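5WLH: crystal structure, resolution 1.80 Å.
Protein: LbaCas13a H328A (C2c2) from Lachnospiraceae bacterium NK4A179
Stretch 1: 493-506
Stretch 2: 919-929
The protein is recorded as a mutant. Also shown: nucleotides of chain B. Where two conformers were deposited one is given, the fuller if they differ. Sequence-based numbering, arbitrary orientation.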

ATOM      1  N   LYS A 493      -0.693   3.758 -12.802  0.60 18.32           N
ATOM      2  CA  LYS A 493      -0.497   3.458 -11.387  0.60 15.11           C
ATOM      3  C   LYS A 493       0.342   4.536 -10.716  0.60 17.27           C
ATOM      4  O   LYS A 493      -0.014   5.028  -9.641  0.60 19.40           O
ATOM      5  N   ALA A 494       1.446   4.942 -11.359  1.00 17.59           N
ATOM      6  CA  ALA A 494       2.275   6.010 -10.810  1.00 21.20           C
ATOM      7  C   ALA A 494       1.429   7.239 -10.516  1.00 19.06           C
ATOM      8  O   ALA A 494       1.437   7.764  -9.398  1.00 19.76           O
ATOM      9  N   GLU A 495       0.640   7.664 -11.500  1.00 15.93           N
ATOM     10  CA  GLU A 495      -0.122   8.895 -11.331  1.00 16.16           C
ATOM     11  C   GLU A 495      -1.207   8.714 -10.288  1.00 19.10           C
ATOM     12  O   GLU A 495      -1.423   9.599  -9.452  1.00 19.84           O
ATOM     13  N   GLU A 496      -1.926   7.582 -10.345  1.00 17.62           N
ATOM     14  CA  GLU A 496      -3.019   7.359  -9.401  1.00 18.10           C
ATOM     15  C   GLU A 496      -2.507   7.232  -7.979  1.00 18.52           C
ATOM     16  O   GLU A 496      -3.145   7.728  -7.045  1.00 18.50           O
ATOM     17  N   MET A 497      -1.347   6.598  -7.792  1.00 18.28           N
ATOM     18  CA  MET A 497      -0.777   6.531  -6.445  1.00 16.14           C
ATOM     19  C   MET A 497      -0.507   7.929  -5.912  1.00 17.91           C
ATOM     20  O   MET A 497      -0.895   8.263  -4.791  1.00 19.49           O
ATOM     21  N   LEU A 498       0.155   8.769  -6.716  1.00 18.32           N
ATOM     22  CA  LEU A 498       0.490  10.101  -6.232  1.00 16.66           C
ATOM     23  C   LEU A 498      -0.768  10.918  -5.986  1.00 16.25           C
ATOM     24  O   LEU A 498      -0.852  11.653  -4.992  1.00 16.44           O
ATOM     25  N   GLN A 499      -1.748  10.801  -6.885  1.00 18.27           N
ATOM     26  CA  GLN A 499      -3.026  11.486  -6.703  1.00 20.20           C
ATOM     27  C   GLN A 499      -3.676  11.095  -5.379  1.00 17.61           C
ATOM     28  O   GLN A 499      -4.177  11.949  -4.631  1.00 17.50           O
ATOM     29  N   ARG A 500      -3.702   9.795  -5.088  1.00 17.03           N
ATOM     30  CA  ARG A 500      -4.346   9.325  -3.862  1.00 17.93           C
ATOM     31  C   ARG A 500      -3.538   9.726  -2.634  1.00 19.35           C
ATOM     32  O   ARG A 500      -4.099  10.174  -1.628  1.00 18.27           O
ATOM     33  N   GLU A 501      -2.213   9.616  -2.710  1.00 15.66           N
ATOM     34  CA  GLU A 501      -1.386  10.079  -1.604  1.00 19.51           C
ATOM     35  C   GLU A 501      -1.590  11.568  -1.349  1.00 18.54           C
ATOM     36  O   GLU A 501      -1.675  12.002  -0.192  1.00 19.48           O
ATOM     37  N   THR A 502      -1.659  12.369  -2.419  1.00 19.14           N
ATOM     38  CA  THR A 502      -1.863  13.805  -2.262  1.00 19.58           C
ATOM     39  C   THR A 502      -3.228  14.103  -1.670  1.00 21.03           C
ATOM     40  O   THR A 502      -3.374  15.033  -0.869  1.00 20.95           O
ATOM     41  N   ALA A 503      -4.234  13.300  -2.027  1.00 20.34           N
ATOM     42  CA  ALA A 503      -5.576  13.527  -1.505  1.00 21.06           C
ATOM     43  C   ALA A 503      -5.590  13.414   0.009  1.00 18.67           C
ATOM     44  O   ALA A 503      -6.332  14.134   0.690  1.00 19.60           O
ATOM     45  N   VAL A 504      -4.782  12.503   0.551  1.00 17.31           N
ATOM     46  CA  VAL A 504      -4.703  12.324   1.993  1.00 17.75           C
ATOM     47  C   VAL A 504      -4.163  13.589   2.641  1.00 17.70           C
ATOM     48  O   VAL A 504      -4.703  14.074   3.640  1.00 19.29           O
ATOM     49  N   TYR A 505      -3.114  14.167   2.047  1.00 18.91           N
ATOM     50  CA  TYR A 505      -2.488  15.352   2.628  1.00 20.07           C
ATOM     51  C   TYR A 505      -3.374  16.578   2.492  1.00 18.01           C
ATOM     52  O   TYR A 505      -3.375  17.420   3.399  1.00 21.78           O
ATOM     53  N   VAL A 506      -4.140  16.685   1.395  1.00 16.28           N
ATOM     54  CA  VAL A 506      -5.154  17.742   1.302  1.00 16.74           C
ATOM     55  C   VAL A 506      -6.090  17.678   2.505  1.00 22.32           C
ATOM     56  O   VAL A 506      -6.350  18.691   3.166  1.00 21.48           O
ATOM     57  N   ASN A 919       7.387  15.339   5.127  1.00 21.59           N
ATOM     58  CA  ASN A 919       8.477  14.468   4.698  1.00 18.00           C
ATOM     59  C   ASN A 919       7.943  13.282   3.913  1.00 16.91           C
ATOM     60  O   ASN A 919       8.510  12.898   2.879  1.00 18.35           O
ATOM     61  N   HIS A 920       6.870  12.670   4.406  1.00 17.34           N
ATOM     62  CA  HIS A 920       6.239  11.571   3.675  1.00 19.97           C
ATOM     63  C   HIS A 920       5.736  12.026   2.306  1.00 19.10           C
ATOM     64  O   HIS A 920       5.906  11.320   1.304  1.00 18.65           O
ATOM     65  N   MET A 921       5.081  13.189   2.251  1.00 22.39           N
ATOM     66  CA  MET A 921       4.626  13.725   0.974  1.00 18.74           C
ATOM     67  C   MET A 921       5.789  13.911   0.015  1.00 20.45           C
ATOM     68  O   MET A 921       5.704  13.533  -1.152  1.00 21.33           O
ATOM     69  N   LEU A 922       6.904  14.450   0.504  1.00 20.38           N
ATOM     70  CA  LEU A 922       8.081  14.588  -0.342  1.00 19.25           C
ATOM     71  C   LEU A 922       8.564  13.228  -0.829  1.00 17.74           C
ATOM     72  O   LEU A 922       8.937  13.077  -2.002  1.00 20.39           O
ATOM     73  N   GLY A 923       8.548  12.229   0.049  1.00 18.96           N
ATOM     74  CA  GLY A 923       8.959  10.892  -0.345  1.00 20.19           C
ATOM     75  C   GLY A 923       8.064  10.302  -1.424  1.00 17.06           C
ATOM     76  O   GLY A 923       8.536   9.614  -2.325  1.00 20.35           O
ATOM     77  N   PHE A 924       6.755  10.577  -1.352  1.00 18.90           N
ATOM     78  CA  PHE A 924       5.843  10.083  -2.379  1.00 19.37           C
ATOM     79  C   PHE A 924       6.120  10.756  -3.720  1.00 19.78           C
ATOM     80  O   PHE A 924       6.013  10.130  -4.781  1.00 18.60           O
ATOM     81  N   LEU A 925       6.437  12.044  -3.692  1.00 19.64           N
ATOM     82  CA  LEU A 925       6.825  12.719  -4.922  1.00 20.49           C
ATOM     83  C   LEU A 925       8.058  12.064  -5.521  1.00 19.70           C
ATOM     84  O   LEU A 925       8.117  11.816  -6.730  1.00 17.58           O
ATOM     85  N   HIS A 926       9.068  11.798  -4.683  1.00 17.65           N
ATOM     86  CA  HIS A 926      10.273  11.134  -5.171  1.00 20.90           C
ATOM     87  C   HIS A 926       9.963   9.776  -5.774  1.00 23.26           C
ATOM     88  O   HIS A 926      10.532   9.402  -6.814  1.00 18.25           O
ATOM     89  N   SER A 927       9.115   9.003  -5.095  1.00 21.22           N
ATOM     90  CA  SER A 927       8.772   7.670  -5.572  1.00 21.60           C
ATOM     91  C   SER A 927       8.033   7.755  -6.897  1.00 19.47           C
ATOM     92  O   SER A 927       8.272   6.951  -7.807  1.00 18.82           O
ATOM     93  N   TYR A 928       7.137   8.736  -7.024  1.00 17.18           N
ATOM     94  CA  TYR A 928       6.465   8.968  -8.298  1.00 18.51           C
ATOM     95  C   TYR A 928       7.474   9.238  -9.411  1.00 17.73           C
ATOM     96  O   TYR A 928       7.404   8.645 -10.496  1.00 17.72           O
ATOM     97  N   LYS A 929       8.409  10.160  -9.168  1.00 18.12           N
ATOM     98  CA  LYS A 929       9.322  10.555 -10.236  1.00 23.00           C
ATOM     99  C   LYS A 929      10.183   9.377 -10.679  1.00 22.50           C
ATOM    100  O   LYS A 929      10.391   9.164 -11.881  1.00 20.61           O
TER

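Residues 493-506 and 919-929 are helical throughout, and their axes run nearly antiparallel, at 172°, with a closest approach of 9.6 Å. They bury 553 Å² between them. Tyr928, Tyr505 and Leu498 have the most surface covered, with Phe924 close behind; the CA-to-CB bonds of these four and of Glu501 point toward the other helix, while that of Met921 points sideways.

Tyr928 (chi1 t, 170°) has 96 Å² covered where the backbones come closest, its CA lying 5.7 Å from the CA of Ala494. The small Ala494 side chain points toward the partner helix, with its CB 4.0 Å from Tyr928 CD1. Leu498 (t, p), with 78 Å² covered, lies over one face of the ring: its CD2 is 3.9 Å from the centroid and 19° off the normal, a CH-pi contact. The ring edge meets Ala494 O, 3.3 Å from CD1, and Glu495 CA, 3.8 Å from CE1. Although Glu495 directs its CA-to-CB bond away, water 1 links the pair, donating to Glu495 OE2 at 2.6 Å and lying 2.9 Å from Tyr928 OH.

Tyr505 (chi1 m) has 94 Å² covered at the other end. Met921, extended in t, t, t, places CB over one face, 4.0 Å from the centroid and 27° off the normal; its SD is oblique at 4.8 Å from that centroid. Phe924 CD2 sits at the ring edge, 3.8 Å from Tyr505 CE2, while Tyr505 OH approaches His920 CB at 3.1 Å.

Phe924 (chi1 m) joins the two clusters through Leu498, whose CD1 lies 4.3 Å from Phe924 CB, and through Tyr505, whose OH reaches the ring edge, 3.3 Å from Phe924 CE2. Glu501 (chi1 m, chi2 between wells at 143°) places CG 3.6 Å from the Phe924 ring centroid, only 4° off the normal, so its side chain lies over the face, with its CD 3.2 Å from Phe924 CD1. No direct hydrogen bond crosses the interface, but water 2 donates to Glu501 OE1 at 2.6 Å and Phe924 O at 2.8 Å. Outside this packing, Lys493 NZ donates to A28 OP2 at 2.9 Å.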

ATOM      1  CB  LYS A 493       0.142   2.079 -11.214  0.60 15.80           C
ATOM      2  CG  LYS A 493       0.085   1.585  -9.766  0.60 17.87           C
ATOM      3  CD  LYS A 493       1.126   0.500  -9.467  0.60 21.77           C
ATOM      4  CE  LYS A 493       1.150   0.124  -7.974  0.60 20.65           C
ATOM      5  NZ  LYS A 493      -0.200   0.187  -7.339  0.60 19.13           N
ATOM      6  CB  ALA A 494       3.411   6.358 -11.779  1.00 20.82           C
ATOM      7  CB  GLU A 495      -0.736   9.312 -12.676  1.00 19.54           C
ATOM      8  CG  GLU A 495      -1.483  10.647 -12.644  1.00 21.77           C
ATOM      9  CD  GLU A 495      -1.930  11.037 -14.047  1.00 30.83           C
ATOM     10  OE1 GLU A 495      -2.897  10.423 -14.545  1.00 31.83           O
ATOM     11  OE2 GLU A 495      -1.289  11.926 -14.656  1.00 30.85           O
ATOM     12  CB  GLU A 496      -3.831   6.130  -9.807  1.00 19.16           C
ATOM     13  CG  GLU A 496      -4.612   6.409 -11.094  1.00 23.05           C
ATOM     14  CD  GLU A 496      -5.569   5.298 -11.510  1.00 27.18           C
ATOM     15  OE1 GLU A 496      -5.490   4.194 -10.959  1.00 27.42           O
ATOM     16  OE2 GLU A 496      -6.408   5.551 -12.413  1.00 33.36           O
ATOM     17  CB  MET A 497       0.524   5.717  -6.433  1.00 17.38           C
ATOM     18  CG  MET A 497       0.379   4.254  -6.769  1.00 25.25           C
ATOM     19  SD  MET A 497      -0.228   3.233  -5.437  1.00 34.26           S
ATOM     20  CE  MET A 497       1.276   3.001  -4.476  1.00 34.81           C
ATOM     21  CB  LEU A 498       1.410  10.820  -7.222  1.00 19.83           C
ATOM     22  CG  LEU A 498       1.861  12.203  -6.728  1.00 22.16           C
ATOM     23  CD1 LEU A 498       2.750  12.046  -5.496  1.00 18.75           C
ATOM     24  CD2 LEU A 498       2.582  12.965  -7.842  1.00 23.11           C
ATOM     25  CB  GLN A 499      -3.953  11.143  -7.872  1.00 21.63           C
ATOM     26  CG  GLN A 499      -5.235  11.942  -7.896  1.00 23.57           C
ATOM     27  CD  GLN A 499      -5.107  13.137  -8.804  1.00 29.73           C
ATOM     28  OE1 GLN A 499      -5.078  13.002 -10.031  1.00 27.56           O
ATOM     29  NE2 GLN A 499      -5.004  14.320  -8.211  1.00 29.16           N
ATOM     30  CB  ARG A 500      -4.537   7.810  -3.939  1.00 19.70           C
ATOM     31  CG  ARG A 500      -5.337   7.206  -2.812  1.00 20.33           C
ATOM     32  CD  ARG A 500      -5.796   5.784  -3.185  1.00 18.30           C
ATOM     33  NE  ARG A 500      -4.637   4.915  -3.373  1.00 20.06           N
ATOM     34  CZ  ARG A 500      -4.181   4.476  -4.539  1.00 20.87           C
ATOM     35  NH1 ARG A 500      -4.795   4.798  -5.673  1.00 21.68           N
ATOM     36  NH2 ARG A 500      -3.100   3.694  -4.567  1.00 19.07           N
ATOM     37  CB  GLU A 501       0.083   9.765  -1.892  1.00 20.56           C
ATOM     38  CG  GLU A 501       0.379   8.250  -1.934  1.00 20.27           C
ATOM     39  CD  GLU A 501       1.422   7.838  -2.989  1.00 23.52           C
ATOM     40  OE1 GLU A 501       2.020   8.718  -3.632  1.00 22.41           O
ATOM     41  OE2 GLU A 501       1.637   6.615  -3.171  1.00 23.04           O
ATOM     42  CB  THR A 502      -1.692  14.499  -3.624  1.00 23.25           C
ATOM     43  OG1 THR A 502      -0.379  14.213  -4.118  1.00 23.93           O
ATOM     44  CG2 THR A 502      -1.859  16.022  -3.508  1.00 27.82           C
ATOM     45  CB  ALA A 503      -6.555  12.531  -2.124  1.00 23.24           C
ATOM     46  CB  VAL A 504      -3.816  11.103   2.312  1.00 21.21           C
ATOM     47  CG1 VAL A 504      -3.413  11.080   3.801  1.00 20.61           C
ATOM     48  CG2 VAL A 504      -4.525   9.811   1.888  1.00 22.01           C
ATOM     49  CB  TYR A 505      -1.117  15.595   1.994  1.00 15.52           C
ATOM     50  CG  TYR A 505      -0.203  14.454   2.325  1.00 23.44           C
ATOM     51  CD1 TYR A 505      -0.024  14.055   3.647  1.00 27.44           C
ATOM     52  CD2 TYR A 505       0.413  13.726   1.325  1.00 25.35           C
ATOM     53  CE1 TYR A 505       0.791  12.979   3.966  1.00 29.65           C
ATOM     54  CE2 TYR A 505       1.215  12.650   1.631  1.00 27.15           C
ATOM     55  CZ  TYR A 505       1.400  12.281   2.942  1.00 29.74           C
ATOM     56  OH  TYR A 505       2.208  11.203   3.241  1.00 38.06           O
ATOM     57  CB  VAL A 506      -5.933  17.648  -0.022  1.00 17.98           C
ATOM     58  CG1 VAL A 506      -7.123  18.656  -0.046  1.00 21.91           C
ATOM     59  CG2 VAL A 506      -5.017  17.915  -1.182  1.00 20.27           C
ATOM     60  CB  ASN A 919       9.275  13.986   5.921  1.00 22.51           C
ATOM     61  CG  ASN A 919      10.385  13.006   5.547  1.00 34.51           C
ATOM     62  OD1 ASN A 919      11.391  13.408   4.989  1.00 35.12           O
ATOM     63  ND2 ASN A 919      10.199  11.713   5.862  1.00 35.18           N
ATOM     64  CB  HIS A 920       5.064  11.006   4.476  1.00 23.93           C
ATOM     65  CG  HIS A 920       5.450  10.149   5.640  1.00 28.37           C
ATOM     66  ND1 HIS A 920       6.517   9.278   5.611  1.00 30.91           N
ATOM     67  CD2 HIS A 920       4.872   9.995   6.858  1.00 29.95           C
ATOM     68  CE1 HIS A 920       6.601   8.646   6.768  1.00 35.43           C
ATOM     69  NE2 HIS A 920       5.612   9.059   7.541  1.00 34.91           N
ATOM     70  CB  MET A 921       3.896  15.056   1.185  1.00 20.83           C
ATOM     71  CG  MET A 921       3.267  15.625  -0.075  1.00 26.10           C
ATOM     72  SD  MET A 921       2.449  17.178   0.381  1.00 28.37           S
ATOM     73  CE  MET A 921       1.241  17.347  -0.928  1.00 30.50           C
ATOM     74  CB  LEU A 922       9.182  15.310   0.431  1.00 21.40           C
ATOM     75  CG  LEU A 922      10.400  15.761  -0.356  1.00 23.31           C
ATOM     76  CD1 LEU A 922       9.978  16.521  -1.627  1.00 22.99           C
ATOM     77  CD2 LEU A 922      11.256  16.634   0.559  1.00 26.95           C
ATOM     78  CB  PHE A 924       4.397  10.329  -1.949  1.00 19.04           C
ATOM     79  CG  PHE A 924       3.881   9.312  -0.954  1.00 18.55           C
ATOM     80  CD1 PHE A 924       4.038   7.964  -1.197  1.00 20.64           C
ATOM     81  CD2 PHE A 924       3.241   9.717   0.213  1.00 21.82           C
ATOM     82  CE1 PHE A 924       3.569   7.017  -0.266  1.00 24.66           C
ATOM     83  CE2 PHE A 924       2.768   8.779   1.127  1.00 21.42           C
ATOM     84  CZ  PHE A 924       2.924   7.443   0.873  1.00 23.46           C
ATOM     85  CB  LEU A 925       7.081  14.192  -4.655  1.00 18.95           C
ATOM     86  CG  LEU A 925       7.443  14.957  -5.928  1.00 21.53           C
ATOM     87  CD1 LEU A 925       6.192  15.110  -6.771  1.00 22.46           C
ATOM     88  CD2 LEU A 925       8.027  16.332  -5.566  1.00 23.64           C
ATOM     89  CB  HIS A 926      11.259  10.938  -4.037  1.00 20.42           C
ATOM     90  CG  HIS A 926      11.747  12.212  -3.443  1.00 19.03           C
ATOM     91  ND1 HIS A 926      12.334  12.259  -2.199  1.00 22.94           N
ATOM     92  CD2 HIS A 926      11.740  13.481  -3.914  1.00 18.22           C
ATOM     93  CE1 HIS A 926      12.672  13.507  -1.926  1.00 24.72           C
ATOM     94  NE2 HIS A 926      12.325  14.267  -2.946  1.00 21.19           N
ATOM     95  CB  SER A 927       7.932   6.936  -4.518  1.00 19.34           C
ATOM     96  OG  SER A 927       8.719   6.640  -3.372  1.00 22.60           O
ATOM     97  CB  TYR A 928       5.496  10.145  -8.151  1.00 16.04           C
ATOM     98  CG  TYR A 928       4.942  10.614  -9.472  1.00 18.08           C
ATOM     99  CD1 TYR A 928       3.875   9.946 -10.058  1.00 19.02           C
ATOM    100  CD2 TYR A 928       5.476  11.707 -10.130  1.00 21.48           C
ATOM    101  CE1 TYR A 928       3.381  10.332 -11.261  1.00 20.45           C
ATOM    102  CE2 TYR A 928       4.967  12.122 -11.356  1.00 25.22           C
ATOM    103  CZ  TYR A 928       3.903  11.428 -11.900  1.00 24.80           C
ATOM    104  OH  TYR A 928       3.351  11.784 -13.101  1.00 26.44           O
ATOM    105  CB  LYS A 929      10.194  11.713  -9.769  1.00 20.29           C
ATOM    106  CG  LYS A 929      11.108  12.268 -10.871  1.00 24.42           C
ATOM    107  CD  LYS A 929      11.947  13.428 -10.343  1.00 27.69           C
ATOM    108  CE  LYS A 929      12.782  14.046 -11.472  1.00 32.11           C
ATOM    109  NZ  LYS A 929      13.299  15.394 -11.117  1.00 34.79           N
TER
ATOM    110  P     U B  35      15.390  14.654   6.410  1.00 26.88           P
ATOM    111  OP1   U B  35      14.793  14.404   5.079  1.00 27.89           O
ATOM    112  OP2   U B  35      16.571  15.551   6.388  1.00 29.32           O
ATOM    113  O5'   U B  35      14.318  15.240   7.415  1.00 23.09           O
ATOM    114  C5'   U B  35      13.946  16.600   7.387  1.00 22.91           C
ATOM    115  C4'   U B  35      13.007  16.879   8.524  1.00 24.40           C
ATOM    116  O4'   U B  35      11.803  16.096   8.360  1.00 25.77           O
ATOM    117  C3'   U B  35      13.531  16.460   9.884  1.00 23.58           C
ATOM    118  O3'   U B  35      14.393  17.441  10.412  1.00 26.39           O
ATOM    119  C2'   U B  35      12.258  16.260  10.692  1.00 24.15           C
ATOM    120  O2'   U B  35      11.787  17.496  11.201  1.00 26.17           O
ATOM    121  C1'   U B  35      11.278  15.750   9.620  1.00 25.19           C
ATOM    122  N1    U B  35      11.133  14.280   9.683  1.00 24.76           N
ATOM    123  C2    U B  35      10.238  13.806  10.615  1.00 27.72           C
ATOM    124  O2    U B  35       9.571  14.535  11.325  1.00 28.28           O
ATOM    125  N3    U B  35      10.133  12.447  10.669  1.00 28.35           N
ATOM    126  C4    U B  35      10.841  11.531   9.921  1.00 29.69           C
ATOM    127  O4    U B  35      10.632  10.334  10.121  1.00 26.59           O
ATOM    128  C5    U B  35      11.759  12.095   8.984  1.00 25.20           C
ATOM    129  C6    U B  35      11.874  13.426   8.895  1.00 23.61           C
ATOM    130  P     A B  28      -4.110   0.068  -7.650  1.00 22.43           P
ATOM    131  OP1   A B  28      -5.449   0.378  -8.193  1.00 30.57           O
ATOM    132  OP2   A B  28      -2.922   0.849  -8.051  1.00 27.04           O
ATOM    133  O5'   A B  28      -4.231   0.198  -6.076  1.00 21.40           O
ATOM    134  C5'   A B  28      -3.156  -0.187  -5.254  1.00 21.79           C
ATOM    135  C4'   A B  28      -3.599  -1.216  -4.253  1.00 19.91           C
ATOM    136  O4'   A B  28      -3.758  -2.518  -4.883  1.00 18.47           O
ATOM    137  C3'   A B  28      -2.622  -1.487  -3.132  1.00 20.91           C
ATOM    138  O3'   A B  28      -2.631  -0.487  -2.144  1.00 21.27           O
ATOM    139  C2'   A B  28      -3.106  -2.827  -2.628  1.00 20.21           C
ATOM    140  O2'   A B  28      -4.316  -2.636  -1.917  1.00 21.99           O
ATOM    141  C1'   A B  28      -3.433  -3.525  -3.954  1.00 17.04           C
ATOM    142  N9    A B  28      -2.265  -4.263  -4.455  1.00 18.68           N
ATOM    143  C8    A B  28      -1.382  -3.918  -5.447  1.00 18.54           C
ATOM    144  N7    A B  28      -0.417  -4.819  -5.610  1.00 16.79           N
ATOM    145  C5    A B  28      -0.712  -5.801  -4.669  1.00 18.56           C
ATOM    146  C6    A B  28      -0.095  -7.024  -4.347  1.00 19.75           C
ATOM    147  N6    A B  28       1.001  -7.502  -4.970  1.00 21.20           N
ATOM    148  N1    A B  28      -0.632  -7.753  -3.351  1.00 20.84           N
ATOM    149  C2    A B  28      -1.737  -7.290  -2.746  1.00 20.82           C
ATOM    150  N3    A B  28      -2.418  -6.170  -2.965  1.00 18.74           N
ATOM    151  C4    A B  28      -1.840  -5.458  -3.955  1.00 17.98           C
ATOM    152  P     A B  26       1.640  -3.431 -10.423  1.00 22.34           P
ATOM    153  OP1   A B  26       0.791  -2.697  -9.453  1.00 24.87           O
ATOM    154  OP2   A B  26       1.878  -4.888 -10.332  1.00 25.06           O
ATOM    155  O5'   A B  26       1.073  -3.149 -11.877  1.00 22.22           O
ATOM    156  C5'   A B  26       0.548  -1.879 -12.255  1.00 22.92           C
ATOM    157  C4'   A B  26      -0.441  -2.060 -13.378  1.00 25.15           C
ATOM    158  O4'   A B  26       0.281  -2.476 -14.570  1.00 25.47           O
ATOM    159  C3'   A B  26      -1.477  -3.145 -13.116  1.00 25.99           C
ATOM    160  O3'   A B  26      -2.670  -2.832 -13.825  1.00 25.22           O
ATOM    161  C2'   A B  26      -0.819  -4.373 -13.735  1.00 25.39           C
ATOM    162  O2'   A B  26      -1.689  -5.437 -14.054  1.00 27.34           O
ATOM    163  C1'   A B  26      -0.141  -3.769 -14.968  1.00 22.39           C
ATOM    164  N9    A B  26       1.054  -4.521 -15.337  1.00 24.39           N
ATOM    165  C8    A B  26       2.327  -4.317 -14.869  1.00 23.82           C
ATOM    166  N7    A B  26       3.191  -5.196 -15.342  1.00 20.07           N
ATOM    167  C5    A B  26       2.426  -6.002 -16.159  1.00 19.73           C
ATOM    168  C6    A B  26       2.779  -7.108 -16.954  1.00 22.59           C
ATOM    169  N6    A B  26       4.039  -7.568 -17.001  1.00 23.14           N
ATOM    170  N1    A B  26       1.799  -7.718 -17.638  1.00 27.97           N
ATOM    171  C2    A B  26       0.545  -7.235 -17.565  1.00 26.77           C
ATOM    172  N3    A B  26       0.104  -6.197 -16.854  1.00 29.15           N
ATOM    173  C4    A B  26       1.109  -5.613 -16.173  1.00 24.29           C
HETATM  174  O   HOH W   1       0.786  13.019 -13.649  1.00 33.31           O
HETATM  175  O   HOH W   2       4.018   8.264  -5.253  1.00 21.75           O